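Malonyl coenzyme A-acyl carrier protein transacylase (PDB 2H1Y) probably catalyses transfer of the malonyl group from malonyl-CoA to the holo form of acyl carrier protein, releasing free CoA. Local coordinates at residues L17-Q22 with I82-L87; I279-G284 with E315-Y320. All coordinates share one frame; numbering follows the deposited sequence.

Interaction 1 (L17-Q22 with I82-L87); sequences LLFPGQ and IAYQLL
Leu17 and Tyr84 are the closest backbone pair between strand 15-19 and helix 69-90, their CA atoms 9.3 Å apart, so strand and helix meet through side chains alone. The contact illustrates how a few long side chains can bridge such a gap: three buried residues account for all of it, and only 94 Å² is buried between the segments. From the helix, Tyr84 reaches over with CG anti to its own nitrogen (chi1 -176°), which carries the ring toward the strand. Leu17 answers with one branch. Its CD2 lies in the plane of the Tyr84 ring and abuts the edge, 3.7 Å from Tyr84 CE2, and the two side chains cross at about a right angle. The aromatic rim is therefore met by a methyl group, and nothing polar is exchanged. Phe19, two residues further along the strand, has a CB bond that does not aim at the helix, yet its ring ends nearer the helix. Tyr84 CD2 lies beyond the rim of that ring, near its plane, with a loose 4.4 Å between it and Phe19 CZ. Leu283 of the adjacent strand touches Leu17, Phe19 and Tyr84 alike, while Leu113 of helix 105-116 packs against both aromatic rings. Beyond the strand the chain runs on as a loop, and here Gln22 returns to the beginning of the same helix: its OE1 accepts from Gln73 NE2, and its NE2 is bonded to Ser69 OG. The whole is the helix-on-sheet packing of the acyltransferase alpha/beta core, in which strand 15-19 runs parallel to both its neighbours and leads into the family's FPGQGSQ sequence, whose first glutamine, here Gln22, contributes its backbone amide to the oxyanion hole in FabD relatives and probably here.

Interaction 2 (I279-G284 with E315-Y320); sequences IFFELG and EFLEEY
Phe316 of the C-terminal helix 307-320 lies against Ile279 at the start of strand 279-283, an alpha/beta layer packing in which helix and strand run nearly antiparallel (154°), with axes 11.9 Å apart at closest. The tight part is a hydrocarbon seam. Ile279 has CG1 anti to its nitrogen (chi1 -166°), and both arms of its side chain meet the Phe316 ring. CD1 stands over one face, 3.9 Å from the ring centroid and 24° off the normal, a CH-pi contact; CG2 approaches Phe316 CZ at 3.7 Å. The opposite face of this ring is covered from within the helix by Tyr320 CB, 3.8 Å above its plane, so the phenyl group is held between a strand methyl and the next turn. Phe281, two residues on, approaches differently: it offers an edge, with Phe316 CD2 in its plane, while the ring of Tyr15 from the neighbouring strand meets it with planes about 35° apart. The other flank of the helix is loose by comparison. Glu315, Glu318 and Glu319 turn to solvent and to crystal neighbours, and none of them touches the strand. Leu317, partly exposed, closes the seam at its border with one methyl group: its CD2 sits near the plane of the Phe281 ring, at the rim, 3.9 Å from Phe281 CZ.

Interactions 1 and 2 are centred 12 Å apart and share one sheet, since strands 15-19 and 279-283 are parallel neighbours. Probable hydrogen bonds join them, Leu18 N to Phe281 O at 2.7 Å and Leu283 N to Leu18 O at 2.8 Å. Helix 69-90 also links the two: Leu87 touches both Leu283 and Leu317, and Ala83 CB lies 3.6 Å from Gly284 N. Their places differ, however. The centre of interaction 1 is about 10 Å from the centre of the chain, and its strand leads toward the probable oxyanion-hole loop. Interaction 2, whose centre is about 19 Å from the chain's centre, packs the C-terminal helix against the sheet at a partly buried site.

Interaction 1 (L17-Q22 with I82-L87)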
# COMPACT_ATOMS: atom_id res chain seq x y z
N LEU A 17 2.25 8.92 -8.98
CA LEU A 17 2.68 8.68 -7.61
C LEU A 17 2.37 7.23 -7.24
O LEU A 17 1.31 6.71 -7.61
CB LEU A 17 1.97 9.63 -6.64
CG LEU A 17 2.48 11.05 -6.37
CD1 LEU A 17 3.15 11.72 -7.54
CD2 LEU A 17 1.35 11.92 -5.87
N LEU A 18 3.28 6.58 -6.53
CA LEU A 18 3.05 5.23 -6.07
C LEU A 18 3.15 5.17 -4.55
O LEU A 18 4.12 5.68 -3.97
CB LEU A 18 4.06 4.27 -6.71
CG LEU A 18 4.14 4.17 -8.23
CD1 LEU A 18 5.35 3.35 -8.62
CD2 LEU A 18 2.90 3.51 -8.77
N PHE A 19 2.16 4.54 -3.94
CA PHE A 19 2.06 4.42 -2.49
C PHE A 19 2.14 2.94 -2.04
O PHE A 19 1.22 2.12 -2.32
CB PHE A 19 0.78 5.11 -1.98
CG PHE A 19 0.82 6.60 -2.09
CD1 PHE A 19 0.37 7.23 -3.24
CD2 PHE A 19 1.35 7.39 -1.06
CE1 PHE A 19 0.43 8.62 -3.36
CE2 PHE A 19 1.41 8.77 -1.16
CZ PHE A 19 0.95 9.40 -2.33
N PRO A 20 3.22 2.59 -1.30
CA PRO A 20 3.43 1.21 -0.94
C PRO A 20 2.55 0.80 0.22
O PRO A 20 2.04 1.67 0.93
CB PRO A 20 4.91 1.17 -0.55
CG PRO A 20 5.27 2.54 -0.14
CD PRO A 20 4.26 3.48 -0.74
N GLY A 21 2.38 -0.50 0.38
CA GLY A 21 1.60 -1.11 1.44
C GLY A 21 2.45 -2.06 2.26
O GLY A 21 3.67 -1.90 2.37
N GLN A 22 1.81 -3.07 2.82
CA GLN A 22 2.45 -3.92 3.81
C GLN A 22 3.61 -4.74 3.23
O GLN A 22 3.52 -5.22 2.09
CB GLN A 22 1.39 -4.80 4.48
CG GLN A 22 1.66 -5.05 5.97
CD GLN A 22 0.37 -5.21 6.76
OE1 GLN A 22 -0.61 -4.47 6.58
NE2 GLN A 22 0.37 -6.20 7.66
N ILE A 82 4.86 12.20 4.79
CA ILE A 82 6.02 13.08 4.94
C ILE A 82 6.78 13.24 3.62
O ILE A 82 7.07 14.37 3.20
CB ILE A 82 6.97 12.63 6.10
CG1 ILE A 82 6.27 12.78 7.44
CG2 ILE A 82 8.25 13.44 6.07
CD1 ILE A 82 6.97 12.15 8.60
N ALA A 83 7.09 12.11 2.99
CA ALA A 83 7.65 12.12 1.64
C ALA A 83 6.89 13.07 0.72
O ALA A 83 7.51 13.86 -0.00
CB ALA A 83 7.65 10.72 1.05
N TYR A 84 5.56 13.01 0.76
CA TYR A 84 4.73 13.85 -0.10
C TYR A 84 4.85 15.36 0.21
O TYR A 84 5.05 16.17 -0.70
CB TYR A 84 3.27 13.42 -0.04
CG TYR A 84 2.39 14.21 -0.99
CD1 TYR A 84 1.98 15.52 -0.68
CD2 TYR A 84 1.97 13.65 -2.20
CE1 TYR A 84 1.16 16.25 -1.56
CE2 TYR A 84 1.17 14.35 -3.06
CZ TYR A 84 0.77 15.65 -2.74
OH TYR A 84 -0.02 16.33 -3.63
N GLN A 85 4.70 15.72 1.49
CA GLN A 85 4.86 17.11 1.95
C GLN A 85 6.21 17.74 1.60
O GLN A 85 6.28 18.82 1.00
CB GLN A 85 4.65 17.19 3.46
CG GLN A 85 3.26 16.81 3.95
CD GLN A 85 2.14 17.42 3.11
OE1 GLN A 85 1.18 16.73 2.77
NE2 GLN A 85 2.27 18.70 2.75
N LEU A 86 7.28 17.06 2.00
CA LEU A 86 8.64 17.49 1.70
C LEU A 86 8.81 17.71 0.20
O LEU A 86 9.21 18.79 -0.24
CB LEU A 86 9.64 16.48 2.24
CG LEU A 86 10.28 16.69 3.63
CD1 LEU A 86 9.57 17.72 4.52
CD2 LEU A 86 10.49 15.38 4.36
N LEU A 87 8.44 16.71 -0.60
CA LEU A 87 8.58 16.84 -2.05
C LEU A 87 7.69 17.96 -2.60
O LEU A 87 8.21 18.85 -3.28
CB LEU A 87 8.36 15.50 -2.78
CG LEU A 87 8.47 15.47 -4.32
CD1 LEU A 87 9.69 16.23 -4.82
CD2 LEU A 87 8.51 14.05 -4.82

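Interaction 2 (I279-G284 with E315-Y320)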
# COMPACT_ATOMS: atom_id res chain seq x y z
N ILE A 279 7.30 8.64 -15.86
CA ILE A 279 8.06 8.34 -14.66
C ILE A 279 7.15 8.19 -13.45
O ILE A 279 6.05 8.75 -13.43
CB ILE A 279 9.13 9.44 -14.41
CG1 ILE A 279 10.15 8.98 -13.37
CG2 ILE A 279 8.49 10.81 -14.08
CD1 ILE A 279 11.50 9.68 -13.52
N PHE A 280 7.62 7.45 -12.45
CA PHE A 280 6.86 7.17 -11.26
C PHE A 280 7.63 7.66 -10.05
O PHE A 280 8.85 7.56 -10.03
CB PHE A 280 6.65 5.66 -11.11
CG PHE A 280 5.67 5.07 -12.09
CD1 PHE A 280 6.10 4.53 -13.30
CD2 PHE A 280 4.30 5.03 -11.79
CE1 PHE A 280 5.18 3.97 -14.22
CE2 PHE A 280 3.37 4.47 -12.69
CZ PHE A 280 3.82 3.94 -13.90
N PHE A 281 6.93 8.19 -9.04
CA PHE A 281 7.56 8.47 -7.75
C PHE A 281 7.00 7.53 -6.67
O PHE A 281 5.81 7.58 -6.36
CB PHE A 281 7.41 9.93 -7.30
CG PHE A 281 7.95 10.95 -8.27
CD1 PHE A 281 7.24 12.11 -8.52
CD2 PHE A 281 9.15 10.75 -8.92
CE1 PHE A 281 7.72 13.06 -9.40
CE2 PHE A 281 9.65 11.71 -9.81
CZ PHE A 281 8.94 12.87 -10.05
N GLU A 282 7.83 6.67 -6.11
CA GLU A 282 7.37 5.87 -4.98
C GLU A 282 7.51 6.73 -3.73
O GLU A 282 8.64 6.96 -3.29
CB GLU A 282 8.15 4.56 -4.84
CG GLU A 282 7.50 3.58 -3.86
CD GLU A 282 8.04 2.16 -3.92
OE1 GLU A 282 7.49 1.30 -3.21
OE2 GLU A 282 9.01 1.89 -4.66
N LEU A 283 6.39 7.19 -3.18
CA LEU A 283 6.40 8.03 -1.97
C LEU A 283 6.29 7.22 -0.70
O LEU A 283 5.29 6.55 -0.46
CB LEU A 283 5.30 9.08 -1.99
CG LEU A 283 5.30 9.99 -3.20
CD1 LEU A 283 4.16 10.96 -3.06
CD2 LEU A 283 6.62 10.71 -3.33
N GLY A 284 7.33 7.30 0.13
CA GLY A 284 7.35 6.55 1.37
C GLY A 284 8.55 5.65 1.46
O GLY A 284 9.48 5.75 0.65
N GLU A 315 15.49 17.15 -8.18
CA GLU A 315 16.34 17.41 -9.36
C GLU A 315 15.60 17.07 -10.62
O GLU A 315 15.74 17.75 -11.63
CB GLU A 315 17.62 16.58 -9.35
CG GLU A 315 18.49 16.77 -8.14
CD GLU A 315 19.77 15.92 -8.21
OE1 GLU A 315 19.96 15.05 -7.31
OE2 GLU A 315 20.56 16.15 -9.17
N PHE A 316 14.82 16.00 -10.58
CA PHE A 316 14.15 15.56 -11.79
C PHE A 316 13.14 16.60 -12.24
O PHE A 316 13.07 16.95 -13.43
CB PHE A 316 13.47 14.21 -11.61
CG PHE A 316 12.63 13.83 -12.78
CD1 PHE A 316 13.18 13.12 -13.84
CD2 PHE A 316 11.31 14.24 -12.87
CE1 PHE A 316 12.41 12.81 -14.94
CE2 PHE A 316 10.55 13.93 -13.98
CZ PHE A 316 11.10 13.21 -15.01
N LEU A 317 12.36 17.10 -11.28
CA LEU A 317 11.37 18.13 -11.53
C LEU A 317 12.00 19.43 -12.01
O LEU A 317 11.48 20.04 -12.94
CB LEU A 317 10.50 18.38 -10.30
CG LEU A 317 9.61 17.27 -9.72
CD1 LEU A 317 8.88 17.81 -8.51
CD2 LEU A 317 8.63 16.69 -10.73
N GLU A 318 13.12 19.85 -11.41
CA GLU A 318 13.83 21.06 -11.85
C GLU A 318 14.25 20.94 -13.31
O GLU A 318 14.15 21.91 -14.07
CB GLU A 318 15.09 21.36 -11.01
CG GLU A 318 14.88 21.51 -9.51
CD GLU A 318 14.57 22.94 -9.04
OE1 GLU A 318 13.98 23.74 -9.82
OE2 GLU A 318 14.91 23.24 -7.87
N GLU A 319 14.72 19.77 -13.71
CA GLU A 319 15.12 19.58 -15.09
C GLU A 319 13.98 19.32 -16.08
O GLU A 319 13.89 20.01 -17.10
CB GLU A 319 16.17 18.49 -15.21
CG GLU A 319 16.85 18.51 -16.55
CD GLU A 319 17.94 17.48 -16.65
OE1 GLU A 319 18.38 17.00 -15.57
OE2 GLU A 319 18.35 17.15 -17.79
N TYR A 320 13.12 18.34 -15.79
CA TYR A 320 12.14 17.89 -16.79
C TYR A 320 10.73 18.43 -16.59
O TYR A 320 9.82 18.10 -17.37
CB TYR A 320 12.15 16.37 -16.89
CG TYR A 320 13.53 15.81 -17.11
CD1 TYR A 320 14.36 15.52 -16.04
CD2 TYR A 320 14.01 15.60 -18.41
CE1 TYR A 320 15.63 15.02 -16.24
CE2 TYR A 320 15.28 15.09 -18.61
CZ TYR A 320 16.08 14.81 -17.53
OH TYR A 320 17.35 14.31 -17.72